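Local coordinates for GrgF (Penicillium sp. sh18, PDB 6LZH), which acts as a polyketide transferase of the alpha/beta hydrolase fold in the biosynthesis of gregatin A, a fungal polyketide with an alkylated furanone core, at residues G32-S38 against Q108-L114; W55-I61 against L281-L285; I220-Q225 against N250-K256. All blocks are in the same frame, centred on the assembly; numbering follows the deposited sequence.

How the interactions relate
From the N terminus, after two earlier strands, 9-14 and 20-26, the chain lays down strand 32-38, then helix 49-58 and its end at 55-61, before strand 108-114 comes in beside 32-38 and closes interaction 1. Interaction 2 closes only near the C terminus, when helix 277-292 packs on 55-61, so interactions 1 and 2 cross along the chain. They also touch in space: W112 NE1 probably hydrogen-bonds Q284 OE1 (2.8 Å), and L35 packs on F56 and I61. Interaction 3 opens after interaction 1 has closed and nests inside the long loop of interaction 2, tying the 220-225 loop to helix 245-254, with its centre about 20 Å from that of interaction 1.

Interaction 1: residues G32-S38 against Q108-L114; sequences GPALIMS and QIALWGL
M37 lays its methyl over one face of the W112 indole: CE sits 4.0 Å from the centroid of the six-membered ring, a CH-pi contact, while SD is 5.3 Å from that centroid and oblique, making the pair a Met-aromatic contact. M37 is m, t, p; W112 has chi1 t. Both strands, 32-38 and 108-114, are extended and run parallel, their axes 4.6 Å apart at closest and crossing at -19°. The register pairs A34 with I109, L35 with A110, I36 with L111, M37 with W112 and S38 with G113. Hydrogen bonds zigzag between them: A34 N to Q108 O (2.8 Å), A110 N to A34 O (2.8 Å), I36 N to A110 O (3.0 Å), W112 N to I36 O (2.9 Å), S38 N to W112 O (2.9 Å) and L114 N to S38 O (3.1 Å). On the M37 face, L35 CD1 reaches A110 CB (3.5 Å) and W112 CB (3.7 Å). On the other, I36 CB meets L111 CD2 (3.9 Å), and a water bridges S38 OG (2.7 Å) and W112 O (3.1 Å). These are central strands of the alpha/beta hydrolase sheet, and 108-114 leads straight to the active-site C115, consistent with a nucleophile elbow. Helix 49-58 packs against L35, M37 and W112, helices 84-99 and 116-127 against the I36 face, and strands 62-66 and 133-137 flank the pair.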
loop_
_atom_site.group_PDB
_atom_site.type_symbol
_atom_site.label_atom_id
_atom_site.label_comp_id
_atom_site.label_asym_id
_atom_site.label_seq_id
_atom_site.Cartn_x
_atom_site.Cartn_y
_atom_site.Cartn_z
ATOM N N GLY A 32 -11.766 -18.007 26.787
ATOM C CA GLY A 32 -12.884 -17.748 25.907
ATOM C C GLY A 32 -12.546 -16.807 24.768
ATOM O O GLY A 32 -11.390 -16.686 24.351
ATOM N N PRO A 33 -13.559 -16.105 24.256
ATOM C CA PRO A 33 -13.353 -15.226 23.097
ATOM C C PRO A 33 -12.448 -14.049 23.436
ATOM O O PRO A 33 -12.188 -13.732 24.601
ATOM C CB PRO A 33 -14.771 -14.766 22.750
ATOM C CG PRO A 33 -15.504 -14.793 24.101
ATOM C CD PRO A 33 -14.895 -15.947 24.870
ATOM N N ALA A 34 -11.943 -13.406 22.379
ATOM C CA ALA A 34 -11.055 -12.257 22.526
ATOM C C ALA A 34 -11.314 -11.242 21.416
ATOM O O ALA A 34 -11.898 -11.560 20.367
ATOM C CB ALA A 34 -9.578 -12.664 22.513
ATOM N N LEU A 35 -10.838 -10.017 21.659
ATOM C CA LEU A 35 -11.109 -8.872 20.797
ATOM C C LEU A 35 -9.906 -7.941 20.797
ATOM O O LEU A 35 -9.406 -7.560 21.867
ATOM C CB LEU A 35 -12.350 -8.113 21.272
ATOM C CG LEU A 35 -12.935 -7.068 20.331
ATOM C CD1 LEU A 35 -13.547 -7.738 19.121
ATOM C CD2 LEU A 35 -13.989 -6.242 21.072
ATOM N N ILE A 36 -9.452 -7.582 19.597
ATOM C CA ILE A 36 -8.386 -6.609 19.388
ATOM C C ILE A 36 -9.029 -5.324 18.878
ATOM O O ILE A 36 -9.651 -5.320 17.805
ATOM C CB ILE A 36 -7.330 -7.127 18.398
ATOM C CG1 ILE A 36 -6.754 -8.465 18.874
ATOM C CG2 ILE A 36 -6.238 -6.076 18.198
ATOM C CD1 ILE A 36 -5.800 -9.098 17.876
ATOM N N MET A 37 -8.868 -4.236 19.634
ATOM C CA MET A 37 -9.578 -2.981 19.392
ATOM C C MET A 37 -8.633 -1.918 18.841
ATOM O O MET A 37 -7.542 -1.706 19.384
ATOM C CB MET A 37 -10.239 -2.487 20.683
ATOM C CG MET A 37 -11.286 -3.482 21.213
ATOM S SD MET A 37 -11.908 -3.037 22.848
ATOM C CE MET A 37 -12.844 -1.534 22.492
ATOM N N SER A 38 -9.061 -1.238 17.774
ATOM C CA SER A 38 -8.243 -0.255 17.076
ATOM C C SER A 38 -8.904 1.113 17.186
ATOM O O SER A 38 -10.116 1.237 16.926
ATOM C CB SER A 38 -8.074 -0.620 15.581
ATOM O OG SER A 38 -7.323 -1.802 15.395
ATOM N N GLN A 108 -11.852 -17.872 18.419
ATOM C CA GLN A 108 -12.781 -16.823 18.840
ATOM C C GLN A 108 -12.061 -15.486 18.979
ATOM O O GLN A 108 -12.273 -14.739 19.937
ATOM C CB GLN A 108 -13.480 -17.188 20.149
ATOM C CG GLN A 108 -14.181 -18.552 20.107
ATOM C CD GLN A 108 -14.888 -18.876 21.396
ATOM O OE1 GLN A 108 -14.348 -18.663 22.485
ATOM N NE2 GLN A 108 -16.104 -19.412 21.289
ATOM N N ILE A 109 -11.203 -15.157 18.029
ATOM C CA ILE A 109 -10.483 -13.889 18.049
ATOM C C ILE A 109 -11.150 -12.966 17.050
ATOM O O ILE A 109 -11.160 -13.253 15.847
ATOM C CB ILE A 109 -8.997 -14.074 17.726
ATOM C CG1 ILE A 109 -8.334 -14.885 18.846
ATOM C CG2 ILE A 109 -8.326 -12.703 17.563
ATOM C CD1 ILE A 109 -6.873 -15.220 18.593
ATOM N N ALA A 110 -11.713 -11.874 17.549
ATOM C CA ALA A 110 -12.408 -10.903 16.720
ATOM C C ALA A 110 -11.615 -9.596 16.662
ATOM O O ALA A 110 -10.753 -9.325 17.497
ATOM C CB ALA A 110 -13.829 -10.671 17.255
ATOM N N LEU A 111 -11.880 -8.806 15.627
ATOM C CA LEU A 111 -11.311 -7.478 15.477
ATOM C C LEU A 111 -12.428 -6.452 15.593
ATOM O O LEU A 111 -13.533 -6.677 15.088
ATOM C CB LEU A 111 -10.618 -7.320 14.116
ATOM C CG LEU A 111 -9.499 -8.311 13.769
ATOM C CD1 LEU A 111 -8.909 -7.964 12.393
ATOM C CD2 LEU A 111 -8.429 -8.301 14.866
ATOM N N TRP A 112 -12.120 -5.314 16.207
ATOM C CA TRP A 112 -13.084 -4.240 16.412
ATOM C C TRP A 112 -12.356 -2.929 16.171
ATOM O O TRP A 112 -11.232 -2.751 16.631
ATOM C CB TRP A 112 -13.649 -4.306 17.842
ATOM C CG TRP A 112 -14.706 -3.298 18.267
ATOM C CD1 TRP A 112 -16.044 -3.550 18.489
ATOM C CD2 TRP A 112 -14.498 -1.930 18.618
ATOM N NE1 TRP A 112 -16.684 -2.402 18.906
ATOM C CE2 TRP A 112 -15.760 -1.394 18.997
ATOM C CE3 TRP A 112 -13.376 -1.091 18.629
ATOM C CZ2 TRP A 112 -15.917 -0.062 19.394
ATOM C CZ3 TRP A 112 -13.542 0.243 19.017
ATOM C CH2 TRP A 112 -14.795 0.735 19.394
ATOM N N GLY A 113 -12.975 -2.009 15.458
ATOM C CA GLY A 113 -12.310 -0.750 15.159
ATOM C C GLY A 113 -13.288 0.394 15.086
ATOM O O GLY A 113 -14.409 0.242 14.586
ATOM N N LEU A 114 -12.846 1.564 15.557
ATOM C CA LEU A 114 -13.627 2.794 15.500
ATOM C C LEU A 114 -12.964 3.765 14.528
ATOM O O LEU A 114 -11.752 3.987 14.586
ATOM C CB LEU A 114 -13.734 3.432 16.892
ATOM C CG LEU A 114 -14.365 4.824 16.953
ATOM C CD1 LEU A 114 -15.859 4.791 16.542
ATOM C CD2 LEU A 114 -14.219 5.409 18.340
HETATM O O HOH W 1 -8.905 -4.007 15.110
#

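Interaction 2: residues W55-I61 against L281-L285; sequences WFQEHGI and LNRQL
W55, on the last turns of helix 49-58, has chi1 t and chi2 98°, which sets its six-membered ring squarely on L281: L281 CB lies 3.6 Å from the centroid of the W55 six-membered ring, 5° off the normal, a CH-pi contact. W55 CH2 also meets L285 CD2 (3.8 Å), and NE1 is hydrogen-bonded to E278. F56 (chi1 m) brings CZ to L281 CD2 (4.1 Å); its CA is 7.8 Å from that of L285. H59 (chi1 m) turns ND1 back onto W55 O (2.7 Å), sets CD2 against L285 CD2 (3.7 Å), and through a water links NE2 (3.1 Å, weak) with N282 OD1 (2.6 Å). G60, at phi 90°, ends the helix, with G60 N bonded to Q57 O and I61 N to F56 O, both 3.0 Å. I61 CD1 then meets L285 CD1 (3.7 Å); L281 is m, t and L285 t, p. No direct hydrogen bond joins the segments: this is a Schellman-terminated helix end packed against the C-terminal helix of an alpha/beta hydrolase fold.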
loop_
_atom_site.group_PDB
_atom_site.type_symbol
_atom_site.label_atom_id
_atom_site.label_comp_id
_atom_site.label_asym_id
_atom_site.label_seq_id
_atom_site.Cartn_x
_atom_site.Cartn_y
_atom_site.Cartn_z
ATOM N N TRP A 55 -16.344 -3.051 29.294
ATOM C CA TRP A 55 -17.666 -3.649 29.129
ATOM C C TRP A 55 -17.579 -5.041 28.502
ATOM O O TRP A 55 -18.242 -5.976 28.962
ATOM C CB TRP A 55 -18.547 -2.728 28.281
ATOM C CG TRP A 55 -19.998 -3.123 28.212
ATOM C CD1 TRP A 55 -21.030 -2.603 28.957
ATOM C CD2 TRP A 55 -20.591 -4.098 27.337
ATOM N NE1 TRP A 55 -22.209 -3.202 28.598
ATOM C CE2 TRP A 55 -21.971 -4.118 27.608
ATOM C CE3 TRP A 55 -20.085 -4.958 26.353
ATOM C CZ2 TRP A 55 -22.861 -4.966 26.931
ATOM C CZ3 TRP A 55 -20.969 -5.806 25.676
ATOM C CH2 TRP A 55 -22.343 -5.796 25.964
ATOM N N PHE A 56 -16.811 -5.184 27.410
ATOM C CA PHE A 56 -16.630 -6.499 26.791
ATOM C C PHE A 56 -15.964 -7.473 27.755
ATOM O O PHE A 56 -16.334 -8.652 27.819
ATOM C CB PHE A 56 -15.787 -6.394 25.506
ATOM C CG PHE A 56 -16.553 -5.886 24.302
ATOM C CD1 PHE A 56 -17.744 -6.476 23.914
ATOM C CD2 PHE A 56 -16.071 -4.809 23.560
ATOM C CE1 PHE A 56 -18.453 -5.998 22.801
ATOM C CE2 PHE A 56 -16.783 -4.318 22.454
ATOM C CZ PHE A 56 -17.955 -4.920 22.070
ATOM N N GLN A 57 -14.940 -7.009 28.469
ATOM C CA GLN A 57 -14.285 -7.854 29.468
ATOM C C GLN A 57 -15.295 -8.375 30.493
ATOM O O GLN A 57 -15.272 -9.557 30.864
ATOM C CB GLN A 57 -13.168 -7.053 30.149
ATOM C CG GLN A 57 -12.396 -7.804 31.235
ATOM C CD GLN A 57 -11.515 -6.901 32.069
ATOM O OE1 GLN A 57 -11.770 -5.699 32.205
ATOM N NE2 GLN A 57 -10.466 -7.480 32.647
ATOM N N GLU A 58 -16.202 -7.502 30.951
ATOM C CA GLU A 58 -17.216 -7.894 31.923
ATOM C C GLU A 58 -18.188 -8.913 31.353
ATOM O O GLU A 58 -18.845 -9.622 32.125
ATOM C CB GLU A 58 -17.977 -6.660 32.419
ATOM C CG GLU A 58 -17.217 -5.831 33.427
ATOM C CD GLU A 58 -17.824 -4.467 33.623
ATOM O OE1 GLU A 58 -18.756 -4.120 32.870
ATOM O OE2 GLU A 58 -17.374 -3.747 34.530
ATOM N N HIS A 59 -18.292 -9.004 30.024
ATOM C CA HIS A 59 -19.099 -10.011 29.351
ATOM C C HIS A 59 -18.268 -11.174 28.816
ATOM O O HIS A 59 -18.701 -11.870 27.893
ATOM C CB HIS A 59 -19.912 -9.352 28.231
ATOM C CG HIS A 59 -20.973 -8.426 28.748
ATOM N ND1 HIS A 59 -20.690 -7.169 29.241
ATOM C CD2 HIS A 59 -22.308 -8.598 28.898
ATOM C CE1 HIS A 59 -21.807 -6.601 29.657
ATOM N NE2 HIS A 59 -22.805 -7.446 29.455
ATOM N N GLY A 60 -17.086 -11.403 29.370
ATOM C CA GLY A 60 -16.342 -12.610 29.073
ATOM C C GLY A 60 -15.396 -12.539 27.896
ATOM O O GLY A 60 -14.855 -13.581 27.492
ATOM N N ILE A 61 -15.150 -11.359 27.339
ATOM C CA ILE A 61 -14.269 -11.226 26.183
ATOM C C ILE A 61 -12.963 -10.573 26.616
ATOM O O ILE A 61 -12.969 -9.442 27.118
ATOM C CB ILE A 61 -14.920 -10.406 25.059
ATOM C CG1 ILE A 61 -16.197 -11.083 24.572
ATOM C CG2 ILE A 61 -13.908 -10.206 23.919
ATOM C CD1 ILE A 61 -17.160 -10.114 23.900
ATOM N N LEU A 281 -23.763 -1.952 22.512
ATOM C CA LEU A 281 -22.776 -3.005 22.745
ATOM C C LEU A 281 -23.433 -4.383 22.876
ATOM O O LEU A 281 -22.828 -5.390 22.483
ATOM C CB LEU A 281 -21.935 -2.651 23.978
ATOM C CG LEU A 281 -21.076 -1.382 23.837
ATOM C CD1 LEU A 281 -20.242 -1.136 25.087
ATOM C CD2 LEU A 281 -20.164 -1.463 22.610
ATOM N N ASN A 282 -24.651 -4.459 23.432
ATOM C CA ASN A 282 -25.357 -5.745 23.485
ATOM C C ASN A 282 -25.584 -6.306 22.092
ATOM O O ASN A 282 -25.483 -7.522 21.876
ATOM C CB ASN A 282 -26.692 -5.596 24.195
ATOM C CG ASN A 282 -26.565 -5.815 25.672
ATOM O OD1 ASN A 282 -25.753 -6.632 26.102
ATOM N ND2 ASN A 282 -27.344 -5.077 26.466
ATOM N N ARG A 283 -25.901 -5.427 21.142
ATOM C CA ARG A 283 -26.086 -5.841 19.752
ATOM C C ARG A 283 -24.798 -6.427 19.180
ATOM O O ARG A 283 -24.811 -7.505 18.572
ATOM C CB ARG A 283 -26.574 -4.644 18.934
ATOM C CG ARG A 283 -26.524 -4.820 17.409
ATOM C CD ARG A 283 -27.554 -5.844 16.899
ATOM N NE ARG A 283 -27.552 -5.881 15.441
ATOM C CZ ARG A 283 -28.160 -4.971 14.688
ATOM N NH1 ARG A 283 -28.826 -3.983 15.264
ATOM N NH2 ARG A 283 -28.104 -5.053 13.362
ATOM N N GLN A 284 -23.668 -5.742 19.397
ATOM C CA GLN A 284 -22.374 -6.233 18.927
ATOM C C GLN A 284 -21.979 -7.512 19.650
ATOM O O GLN A 284 -21.416 -8.425 19.045
ATOM C CB GLN A 284 -21.296 -5.166 19.128
ATOM C CG GLN A 284 -21.482 -3.949 18.224
ATOM C CD GLN A 284 -20.590 -2.780 18.609
ATOM O OE1 GLN A 284 -19.471 -2.966 19.077
ATOM N NE2 GLN A 284 -21.094 -1.558 18.417
ATOM N N LEU A 285 -22.256 -7.584 20.950
ATOM C CA LEU A 285 -22.014 -8.813 21.694
ATOM C C LEU A 285 -22.838 -9.974 21.132
ATOM O O LEU A 285 -22.343 -11.104 21.017
ATOM C CB LEU A 285 -22.334 -8.572 23.170
ATOM C CG LEU A 285 -22.284 -9.826 24.035
ATOM C CD1 LEU A 285 -20.830 -10.228 24.203
ATOM C CD2 LEU A 285 -22.946 -9.540 25.383
HETATM O O HOH W 2 -25.579 -8.062 28.317
#

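Interaction 3: residues I220-Q225 against N250-K256; sequences ILNVVQ and NCFEHMK
The L221 side chain (m, t) is the main bump here. Its CD2 wedges between C251 and H254, 3.5 Å from C251 CA, 3.8 Å from C251 CB and 3.9 Å from H254 ND1, with CG over one face of the imidazole. That ring is held by H254 ND1 to N250 O (2.8 Å), one helical turn back. Segment 220-225 is an irregular coil with helical phi/psi at 220-222; 250-254 is the end of helix 245-254, and M255 breaks out to psi 156°. The loop lies along the flank of helix 245-254, one of the helices of the alpha/beta hydrolase fold; C251 on the helix and M255 just beyond its end also pack on strand 232-237. V224 (chi1 m) fills the next hollow, CG1 3.9 Å from C251 SG, CG2 3.8 Å from H254 CB and CB 3.6 Å from M255 CG. Q225 comes closest at the backbone, its CA 4.6 Å from that of M255, with CB 3.8 Å from H254 O. K256 CD lies 3.3 Å from Q225 O, and a water joins V224 O to K256 N, 2.8 Å from each.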
loop_
_atom_site.group_PDB
_atom_site.type_symbol
_atom_site.label_atom_id
_atom_site.label_comp_id
_atom_site.label_asym_id
_atom_site.label_seq_id
_atom_site.Cartn_x
_atom_site.Cartn_y
_atom_site.Cartn_z
ATOM N N ILE A 220 -9.983 1.044 0.639
ATOM C CA ILE A 220 -10.606 -0.067 1.349
ATOM C C ILE A 220 -11.675 -0.736 0.488
ATOM O O ILE A 220 -11.895 -1.947 0.589
ATOM C CB ILE A 220 -11.167 0.443 2.702
ATOM C CG1 ILE A 220 -11.623 -0.712 3.578
ATOM C CG2 ILE A 220 -12.273 1.467 2.512
ATOM C CD1 ILE A 220 -10.509 -1.714 3.838
ATOM N N LEU A 221 -12.345 0.029 -0.374
ATOM C CA LEU A 221 -13.357 -0.556 -1.249
ATOM C C LEU A 221 -12.783 -1.640 -2.151
ATOM O O LEU A 221 -13.534 -2.491 -2.633
ATOM C CB LEU A 221 -14.016 0.525 -2.111
ATOM C CG LEU A 221 -14.823 1.624 -1.416
ATOM C CD1 LEU A 221 -15.547 2.488 -2.436
ATOM C CD2 LEU A 221 -15.810 1.043 -0.436
ATOM N N ASN A 222 -11.473 -1.645 -2.375
ATOM C CA ASN A 222 -10.866 -2.630 -3.266
ATOM C C ASN A 222 -10.587 -3.974 -2.603
ATOM O O ASN A 222 -10.240 -4.927 -3.315
ATOM C CB ASN A 222 -9.559 -2.087 -3.826
ATOM C CG ASN A 222 -9.769 -1.120 -4.985
ATOM O OD1 ASN A 222 -8.819 -0.753 -5.669
ATOM N ND2 ASN A 222 -11.014 -0.713 -5.211
ATOM N N VAL A 223 -10.690 -4.085 -1.272
ATOM C CA VAL A 223 -10.351 -5.358 -0.645
ATOM C C VAL A 223 -11.463 -5.886 0.259
ATOM O O VAL A 223 -11.400 -7.041 0.692
ATOM C CB VAL A 223 -9.017 -5.264 0.132
ATOM C CG1 VAL A 223 -7.918 -4.628 -0.747
ATOM C CG2 VAL A 223 -9.178 -4.501 1.445
ATOM N N VAL A 224 -12.489 -5.077 0.551
ATOM C CA VAL A 224 -13.502 -5.553 1.502
ATOM C C VAL A 224 -14.322 -6.717 0.942
ATOM O O VAL A 224 -14.908 -7.492 1.716
ATOM C CB VAL A 224 -14.432 -4.419 1.966
ATOM C CG1 VAL A 224 -13.670 -3.449 2.849
ATOM C CG2 VAL A 224 -15.110 -3.712 0.767
ATOM N N GLN A 225 -14.348 -6.895 -0.384
ATOM C CA GLN A 225 -15.035 -8.057 -0.939
ATOM C C GLN A 225 -14.369 -9.365 -0.538
ATOM O O GLN A 225 -15.011 -10.420 -0.612
ATOM C CB GLN A 225 -15.123 -7.956 -2.468
ATOM C CG GLN A 225 -13.808 -8.136 -3.180
ATOM C CD GLN A 225 -13.122 -6.809 -3.476
ATOM O OE1 GLN A 225 -13.255 -5.837 -2.711
ATOM N NE2 GLN A 225 -12.404 -6.750 -4.605
ATOM N N ASN A 250 -21.647 2.725 1.337
ATOM C CA ASN A 250 -20.984 2.311 0.106
ATOM C C ASN A 250 -20.007 1.176 0.380
ATOM O O ASN A 250 -19.987 0.168 -0.335
ATOM C CB ASN A 250 -20.279 3.518 -0.523
ATOM C CG ASN A 250 -21.255 4.428 -1.281
ATOM O OD1 ASN A 250 -22.381 4.016 -1.586
ATOM N ND2 ASN A 250 -20.829 5.653 -1.599
ATOM N N CYS A 251 -19.219 1.302 1.444
ATOM C CA CYS A 251 -18.321 0.216 1.817
ATOM C C CYS A 251 -19.107 -1.058 2.140
ATOM O O CYS A 251 -18.772 -2.152 1.656
ATOM C CB CYS A 251 -17.449 0.656 2.993
ATOM S SG CYS A 251 -16.174 -0.549 3.463
ATOM N N PHE A 252 -20.164 -0.935 2.952
ATOM C CA PHE A 252 -20.997 -2.101 3.254
ATOM C C PHE A 252 -21.538 -2.736 1.977
ATOM O O PHE A 252 -21.581 -3.966 1.857
ATOM C CB PHE A 252 -22.152 -1.727 4.183
ATOM C CG PHE A 252 -22.902 -2.927 4.736
ATOM C CD1 PHE A 252 -22.394 -3.624 5.825
ATOM C CD2 PHE A 252 -24.093 -3.363 4.165
ATOM C CE1 PHE A 252 -23.038 -4.736 6.333
ATOM C CE2 PHE A 252 -24.777 -4.494 4.687
ATOM C CZ PHE A 252 -24.230 -5.178 5.768
ATOM N N GLU A 253 -21.941 -1.913 1.008
ATOM C CA GLU A 253 -22.498 -2.464 -0.220
ATOM C C GLU A 253 -21.458 -3.266 -0.993
ATOM O O GLU A 253 -21.802 -4.264 -1.633
ATOM C CB GLU A 253 -23.092 -1.339 -1.069
ATOM C CG GLU A 253 -24.368 -0.781 -0.435
ATOM C CD GLU A 253 -25.051 0.298 -1.247
ATOM O OE1 GLU A 253 -25.605 -0.024 -2.319
ATOM O OE2 GLU A 253 -25.056 1.464 -0.798
ATOM N N HIS A 254 -20.175 -2.886 -0.900
ATOM C CA HIS A 254 -19.101 -3.616 -1.576
ATOM C C HIS A 254 -18.727 -4.914 -0.873
ATOM O O HIS A 254 -18.089 -5.776 -1.485
ATOM C CB HIS A 254 -17.854 -2.734 -1.698
ATOM C CG HIS A 254 -17.938 -1.730 -2.801
ATOM N ND1 HIS A 254 -18.554 -0.508 -2.651
ATOM C CD2 HIS A 254 -17.484 -1.769 -4.077
ATOM C CE1 HIS A 254 -18.472 0.167 -3.786
ATOM N NE2 HIS A 254 -17.829 -0.577 -4.667
ATOM N N MET A 255 -19.108 -5.080 0.389
ATOM C CA MET A 255 -18.802 -6.316 1.085
ATOM C C MET A 255 -19.757 -7.443 0.666
ATOM O O MET A 255 -20.880 -7.215 0.203
ATOM C CB MET A 255 -18.866 -6.096 2.604
ATOM C CG MET A 255 -17.793 -5.112 3.094
ATOM S SD MET A 255 -18.190 -4.323 4.670
ATOM C CE MET A 255 -18.240 -5.729 5.767
ATOM N N LYS A 256 -19.295 -8.676 0.839
ATOM C CA LYS A 256 -20.127 -9.853 0.614
ATOM C C LYS A 256 -20.725 -10.371 1.925
ATOM O O LYS A 256 -20.231 -10.081 3.022
ATOM C CB LYS A 256 -19.315 -10.963 -0.048
ATOM C CG LYS A 256 -18.906 -10.678 -1.500
ATOM C CD LYS A 256 -17.763 -11.616 -1.886
ATOM C CE LYS A 256 -17.844 -12.103 -3.318
ATOM N NZ LYS A 256 -17.578 -11.018 -4.301
HETATM O O HOH W 3 -16.917 -9.393 2.020
#